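Local structure of spermidine N1-acetyltransferase (Vibrio cholerae O1 biovar El Tor, 6DAU) at residues 69-74 / 85-90; 30-35 / 53-58. The protein catalyses transfer of an acetyl group from acetyl-CoA to spermidine and spermine, as a twelve-subunit member of the GNAT acetyltransferase family. The protein carries 2 engineered substitutions. All coordinates share one frame; numbering follows the deposited sequence.

Interaction 1. Residues 69-74 / 85-90; sequences GLVELI and FQIIIA
Leu70 and Ile88 exchange a pair of backbone hydrogen bonds, Leu70 N to Ile88 O at 2.7 Å and Ile88 N to Leu70 O at 2.9 Å. Glu72 and Gln86 form a second such pair two residues further along, and the axes of the two strand segments run at 177° to each other. Between them Val71 and Ile87 make a non-hydrogen-bonded pair, where Leu70 O also receives a CA-H···O contact from Ile87. At the Gly69-Ile89 end of the pairing Gly69, without a side chain, lets its CA come within 3.1 Å of Ile88 O.

The polar side chains do not bond to each other. Both Glu72 and Gln86 reach out in extended form from the same sheet face, and Glu72 OE2 lies 2.9 Å from Gln86 OE1, two acceptors that make no bond; the carboxylate and amide planes are 36° apart. Each is held by another partner: Glu72 OE1 by Arg57 in a salt bridge, Gln86 NE2 by Glu84. Ile74 CD1 packs against the amide at 3.7 Å from Gln86 NE2. Farther along this face the tips of Leu70 and Ile88 meet.

On the other face, Phe85 CG is anti to the backbone N (chi1 156°), which swings the ring towards Val71. Val71 CG1 meets the ring at its edge, 4.1 Å from Phe85 CE1, while Leu73 CD2 packs on Phe85 CB at 4.0 Å.

Both strands belong to the central hairpin of the GNAT sheet. Helix 98-112 covers the Val71, Leu73, Phe85 and Ile87 face, helix 15-24 packs on Leu70 and Ile88, and strands 56-61 and 118-124 flank the pair.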
loop_
_atom_site.group_PDB
_atom_site.type_symbol
_atom_site.label_atom_id
_atom_site.label_comp_id
_atom_site.label_asym_id
_atom_site.label_seq_id
_atom_site.Cartn_x
_atom_site.Cartn_y
_atom_site.Cartn_z
ATOM N N GLY C 69 -19.740 35.260 2.390
ATOM C CA GLY C 69 -18.324 35.197 2.701
ATOM C C GLY C 69 -17.924 34.013 3.541
ATOM O O GLY C 69 -18.657 33.022 3.626
ATOM N N LEU C 70 -16.748 34.119 4.158
ATOM C CA LEU C 70 -16.149 33.022 4.908
ATOM C C LEU C 70 -15.605 33.502 6.272
ATOM O O LEU C 70 -14.970 34.562 6.344
ATOM C CB LEU C 70 -15.028 32.428 4.075
ATOM C CG LEU C 70 -14.167 31.298 4.663
ATOM C CD1 LEU C 70 -14.990 30.017 4.733
ATOM C CD2 LEU C 70 -12.922 31.109 3.807
ATOM N N VAL C 71 -15.900 32.742 7.321
ATOM C CA VAL C 71 -15.281 32.913 8.637
ATOM C C VAL C 71 -14.347 31.714 8.853
ATOM O O VAL C 71 -14.767 30.556 8.687
ATOM C CB VAL C 71 -16.375 32.974 9.724
ATOM C CG1 VAL C 71 -15.791 32.779 11.099
ATOM C CG2 VAL C 71 -17.083 34.337 9.652
ATOM N N GLU C 72 -13.092 31.994 9.178
ATOM C CA GLU C 72 -12.040 30.984 9.312
ATOM C C GLU C 72 -11.392 31.111 10.696
ATOM O O GLU C 72 -10.938 32.195 11.058
ATOM C CB GLU C 72 -10.911 31.239 8.328
ATOM C CG GLU C 72 -11.051 30.804 6.912
ATOM C CD GLU C 72 -9.697 30.753 6.194
ATOM O OE1 GLU C 72 -9.611 30.012 5.198
ATOM O OE2 GLU C 72 -8.695 31.374 6.625
ATOM N N LEU C 73 -11.314 30.001 11.427
ATOM C CA LEU C 73 -10.438 29.914 12.577
ATOM C C LEU C 73 -9.329 28.940 12.234
ATOM O O LEU C 73 -9.597 27.808 11.810
ATOM C CB LEU C 73 -11.191 29.423 13.816
ATOM C CG LEU C 73 -12.416 30.210 14.335
ATOM C CD1 LEU C 73 -12.979 29.462 15.530
ATOM C CD2 LEU C 73 -12.019 31.618 14.723
ATOM N N ILE C 74 -8.085 29.393 12.357
ATOM C CA ILE C 74 -6.930 28.552 12.094
ATOM C C ILE C 74 -5.992 28.528 13.296
ATOM O O ILE C 74 -6.197 29.291 14.249
ATOM C CB ILE C 74 -6.203 28.959 10.785
ATOM C CG1 ILE C 74 -5.472 30.304 10.894
ATOM C CG2 ILE C 74 -7.187 28.936 9.591
ATOM C CD1 ILE C 74 -4.575 30.598 9.679
ATOM N N PHE C 85 -8.174 34.241 13.698
ATOM C CA PHE C 85 -9.431 34.466 13.009
ATOM C C PHE C 85 -9.166 35.251 11.714
ATOM O O PHE C 85 -8.313 36.157 11.670
ATOM C CB PHE C 85 -10.410 35.197 13.969
ATOM C CG PHE C 85 -11.482 35.972 13.289
ATOM C CD1 PHE C 85 -12.608 35.337 12.746
ATOM C CD2 PHE C 85 -11.377 37.351 13.173
ATOM C CE1 PHE C 85 -13.591 36.068 12.069
ATOM C CE2 PHE C 85 -12.353 38.100 12.494
ATOM C CZ PHE C 85 -13.463 37.469 11.949
ATOM N N GLN C 86 -9.875 34.887 10.656
ATOM C CA GLN C 86 -9.900 35.670 9.423
ATOM C C GLN C 86 -11.330 35.665 8.898
ATOM O O GLN C 86 -12.088 34.696 9.083
ATOM C CB GLN C 86 -8.976 35.066 8.369
ATOM C CG GLN C 86 -7.486 35.210 8.712
ATOM C CD GLN C 86 -6.564 34.208 8.001
ATOM O OE1 GLN C 86 -6.934 33.600 6.991
ATOM N NE2 GLN C 86 -5.338 34.038 8.536
ATOM N N ILE C 87 -11.684 36.747 8.217
ATOM C CA ILE C 87 -12.956 36.858 7.553
ATOM C C ILE C 87 -12.716 37.333 6.105
ATOM O O ILE C 87 -11.892 38.208 5.876
ATOM C CB ILE C 87 -13.892 37.768 8.354
ATOM C CG1 ILE C 87 -15.260 37.827 7.696
ATOM C CG2 ILE C 87 -13.299 39.161 8.532
ATOM C CD1 ILE C 87 -16.241 38.718 8.389
ATOM N N ILE C 88 -13.391 36.723 5.133
ATOM C CA ILE C 88 -13.394 37.244 3.764
ATOM C C ILE C 88 -14.849 37.475 3.372
ATOM O O ILE C 88 -15.675 36.555 3.471
ATOM C CB ILE C 88 -12.724 36.292 2.732
ATOM C CG1 ILE C 88 -11.405 35.702 3.271
ATOM C CG2 ILE C 88 -12.487 37.038 1.427
ATOM C CD1 ILE C 88 -10.780 34.577 2.460
ATOM N N ILE C 89 -15.167 38.689 2.951
ATOM C CA ILE C 89 -16.482 38.980 2.391
ATOM C C ILE C 89 -16.308 39.087 0.886
ATOM O O ILE C 89 -15.387 39.758 0.431
ATOM C CB ILE C 89 -17.055 40.267 3.013
ATOM C CG1 ILE C 89 -17.240 40.066 4.523
ATOM C CG2 ILE C 89 -18.382 40.678 2.344
ATOM C CD1 ILE C 89 -17.334 41.365 5.276
ATOM N N ALA C 90 -17.152 38.397 0.125
ATOM C CA ALA C 90 -17.147 38.486 -1.349
ATOM C C ALA C 90 -17.288 39.935 -1.814
ATOM O O ALA C 90 -18.077 40.679 -1.225
ATOM C CB ALA C 90 -18.249 37.619 -1.956
#

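Interaction 2. Residues 30-35 / 53-58. Engineered in segment 30-35: Gln33 (natural residue Glu).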
loop_
_atom_site.group_PDB
_atom_site.type_symbol
_atom_site.label_atom_id
_atom_site.label_comp_id
_atom_site.label_asym_id
_atom_site.label_seq_id
_atom_site.Cartn_x
_atom_site.Cartn_y
_atom_site.Cartn_z
ATOM N N TYR C 30 -3.479 28.969 1.943
ATOM C CA TYR C 30 -3.120 27.768 2.667
ATOM C C TYR C 30 -4.366 27.031 3.127
ATOM O O TYR C 30 -5.397 27.640 3.372
ATOM C CB TYR C 30 -2.204 28.099 3.863
ATOM C CG TYR C 30 -0.876 28.697 3.426
ATOM C CD1 TYR C 30 -0.744 30.068 3.173
ATOM C CD2 TYR C 30 0.256 27.878 3.237
ATOM C CE1 TYR C 30 0.460 30.602 2.697
ATOM C CE2 TYR C 30 1.474 28.406 2.818
ATOM C CZ TYR C 30 1.563 29.755 2.532
ATOM O OH TYR C 30 2.764 30.266 2.101
ATOM N N TRP C 31 -4.262 25.706 3.218
ATOM C CA TRP C 31 -5.336 24.857 3.754
ATOM C C TRP C 31 -4.625 23.960 4.748
ATOM O O TRP C 31 -3.787 23.153 4.356
ATOM C CB TRP C 31 -5.985 24.007 2.648
ATOM C CG TRP C 31 -7.275 23.386 3.042
ATOM C CD1 TRP C 31 -7.490 22.067 3.443
ATOM C CD2 TRP C 31 -8.553 24.029 3.089
ATOM N NE1 TRP C 31 -8.825 21.882 3.735
ATOM C CE2 TRP C 31 -9.496 23.063 3.531
ATOM C CE3 TRP C 31 -8.992 25.331 2.794
ATOM C CZ2 TRP C 31 -10.863 23.356 3.693
ATOM C CZ3 TRP C 31 -10.373 25.630 2.923
ATOM C CH2 TRP C 31 -11.285 24.636 3.368
ATOM N N PHE C 32 -4.924 24.134 6.037
ATOM C CA PHE C 32 -4.224 23.407 7.111
ATOM C C PHE C 32 -2.717 23.518 6.937
ATOM O O PHE C 32 -2.001 22.524 7.019
ATOM C CB PHE C 32 -4.709 21.965 7.219
ATOM C CG PHE C 32 -6.128 21.849 7.724
ATOM C CD1 PHE C 32 -7.218 22.103 6.876
ATOM C CD2 PHE C 32 -6.373 21.548 9.081
ATOM C CE1 PHE C 32 -8.535 22.030 7.362
ATOM C CE2 PHE C 32 -7.677 21.457 9.558
ATOM C CZ PHE C 32 -8.766 21.722 8.698
ATOM N N GLN C 33 -2.256 24.748 6.680
ATOM C CA GLN C 33 -0.822 25.080 6.536
ATOM C C GLN C 33 -0.191 24.537 5.253
ATOM O O GLN C 33 1.010 24.667 5.049
ATOM C CB GLN C 33 -0.020 24.665 7.791
ATOM C CG GLN C 33 -0.494 25.259 9.131
ATOM C CD GLN C 33 -0.023 26.709 9.368
ATOM O OE1 GLN C 33 -0.692 27.660 8.939
ATOM N NE2 GLN C 33 1.120 26.880 10.081
ATOM N N GLU C 34 -1.000 23.942 4.369
ATOM C CA GLU C 34 -0.485 23.472 3.068
ATOM C C GLU C 34 -0.866 24.492 1.988
ATOM O O GLU C 34 -2.030 24.878 1.905
ATOM C CB GLU C 34 -1.001 22.078 2.758
ATOM C CG GLU C 34 -0.783 21.088 3.933
ATOM C CD GLU C 34 -0.546 19.669 3.480
ATOM O OE1 GLU C 34 0.443 19.459 2.790
ATOM O OE2 GLU C 34 -1.341 18.765 3.814
ATOM N N PRO C 35 0.118 24.975 1.203
ATOM C CA PRO C 35 -0.148 26.018 0.176
ATOM C C PRO C 35 -0.905 25.398 -1.005
ATOM O O PRO C 35 -0.765 24.213 -1.256
ATOM C CB PRO C 35 1.266 26.455 -0.252
ATOM C CG PRO C 35 2.101 25.187 -0.090
ATOM C CD PRO C 35 1.516 24.466 1.127
ATOM N N ASN C 53 -9.194 19.053 13.301
ATOM C CA ASN C 53 -9.741 20.088 14.180
ATOM C C ASN C 53 -8.965 21.378 14.336
ATOM O O ASN C 53 -9.393 22.281 15.065
ATOM C CB ASN C 53 -9.435 19.586 15.576
ATOM C CG ASN C 53 -10.619 19.115 16.308
ATOM O OD1 ASN C 53 -11.719 19.012 15.739
ATOM N ND2 ASN C 53 -10.407 18.734 17.593
ATOM N N ALA C 54 -7.765 21.412 13.760
ATOM C CA ALA C 54 -6.838 22.539 13.931
ATOM C C ALA C 54 -7.364 23.794 13.203
ATOM O O ALA C 54 -6.923 24.913 13.507
ATOM C CB ALA C 54 -5.435 22.174 13.468
ATOM N N GLU C 55 -8.302 23.603 12.268
ATOM C CA GLU C 55 -8.960 24.728 11.588
ATOM C C GLU C 55 -10.444 24.461 11.468
ATOM O O GLU C 55 -10.871 23.293 11.378
ATOM C CB GLU C 55 -8.362 24.999 10.191
ATOM C CG GLU C 55 -6.841 25.120 10.195
ATOM C CD GLU C 55 -6.205 25.540 8.891
ATOM O OE1 GLU C 55 -5.036 25.973 8.968
ATOM O OE2 GLU C 55 -6.846 25.461 7.796
ATOM N N ARG C 56 -11.229 25.534 11.474
ATOM C CA ARG C 56 -12.683 25.454 11.381
ATOM C C ARG C 56 -13.171 26.596 10.492
ATOM O O ARG C 56 -12.719 27.752 10.646
ATOM C CB ARG C 56 -13.339 25.530 12.757
ATOM C CG ARG C 56 -13.093 24.294 13.649
ATOM C CD ARG C 56 -13.594 24.563 15.066
ATOM N NE ARG C 56 -13.113 23.569 16.030
ATOM C CZ ARG C 56 -13.729 22.412 16.299
ATOM N NH1 ARG C 56 -14.860 22.101 15.689
ATOM N NH2 ARG C 56 -13.222 21.561 17.165
ATOM N N ARG C 57 -14.074 26.254 9.568
ATOM C CA ARG C 57 -14.550 27.188 8.547
ATOM C C ARG C 57 -16.055 27.185 8.441
ATOM O O ARG C 57 -16.710 26.142 8.538
ATOM C CB ARG C 57 -13.930 26.876 7.181
ATOM C CG ARG C 57 -12.464 27.299 7.131
ATOM C CD ARG C 57 -11.807 26.933 5.794
ATOM N NE ARG C 57 -10.416 27.415 5.804
ATOM C CZ ARG C 57 -9.377 26.719 6.281
ATOM N NH1 ARG C 57 -8.182 27.259 6.283
ATOM N NH2 ARG C 57 -9.525 25.478 6.750
ATOM N N PHE C 58 -16.602 28.390 8.246
ATOM C CA PHE C 58 -18.030 28.585 8.192
ATOM C C PHE C 58 -18.333 29.463 7.011
ATOM O O PHE C 58 -17.724 30.539 6.863
ATOM C CB PHE C 58 -18.532 29.196 9.517
ATOM C CG PHE C 58 -18.283 28.310 10.693
ATOM C CD1 PHE C 58 -19.169 27.269 10.981
ATOM C CD2 PHE C 58 -17.117 28.444 11.438
ATOM C CE1 PHE C 58 -18.918 26.400 12.033
ATOM C CE2 PHE C 58 -16.853 27.567 12.487
ATOM C CZ PHE C 58 -17.758 26.557 12.803
HETATM O O HOH W 1 -3.800 27.021 7.165
#
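Phe32, Glu55 and Arg57 carry most of this contact, with Glu55 OE2 at its centre. That oxygen accepts from Phe32 N at 2.9 Å, met from above the carboxylate plane, and this is the bond that crosses to the hairpin. Within 53-58 it also takes both terminal nitrogens of Arg57: NH1 lies 2.7 Å from Glu55 OE2 in a salt bridge, and NH2 reaches the same atom on its anti side. Three donors on one oxygen should concentrate negative charge there and hold the carboxylate in place.

The Phe32 ring lies over the Glu55 side chain, which runs extended beneath it. Glu55 CB makes a CH-pi contact 3.9 Å from the ring centroid, and the carboxylate is stacked on the ring with planes 23° apart. His49 also stacks on Phe32.

Arg57 is extended from CG to NE and lays its guanidinium flat on Trp31, CZ standing 3.9 Å from the centroid of the six-membered ring in a cation-pi stack. Arg57 NH2 meanwhile comes 3.6 Å from Phe32 CE1.

Trp31 to Glu34 form a type I' turn, closed by backbone bonds in both directions between its end residues, and the engineered Gln33 gives its N-H to a water at 2.8 Å. This is a beta hairpin with a two-residue type I' turn, packed against the start of strand 56-61. It borders a neighbouring subunit through Tyr30 and Gln33, a region consistent with the intersubunit allosteric polyamine site known in SpeG enzymes.

Strands 56-61 and 67-77 are consecutive in the chain and adjacent in the main sheet, so the two interactions, centred about 11 Å apart, meet directly. Leu73 N lies 2.8 Å from Arg56 O in a probable backbone hydrogen bond. Arg57 is the polar link: its NE forms a salt bridge with Glu72 OE1 at 2.8 Å, while its terminal nitrogens serve interaction 2. Glu72, Arg57 and Glu55 thus form a chain of charged groups that ends at the backbone N-H of Phe32. By analogy with other GNAT enzymes, strand 82-89 in interaction 1 probably lies at the acetyl-CoA site, whereas interaction 2 faces the subunit boundary.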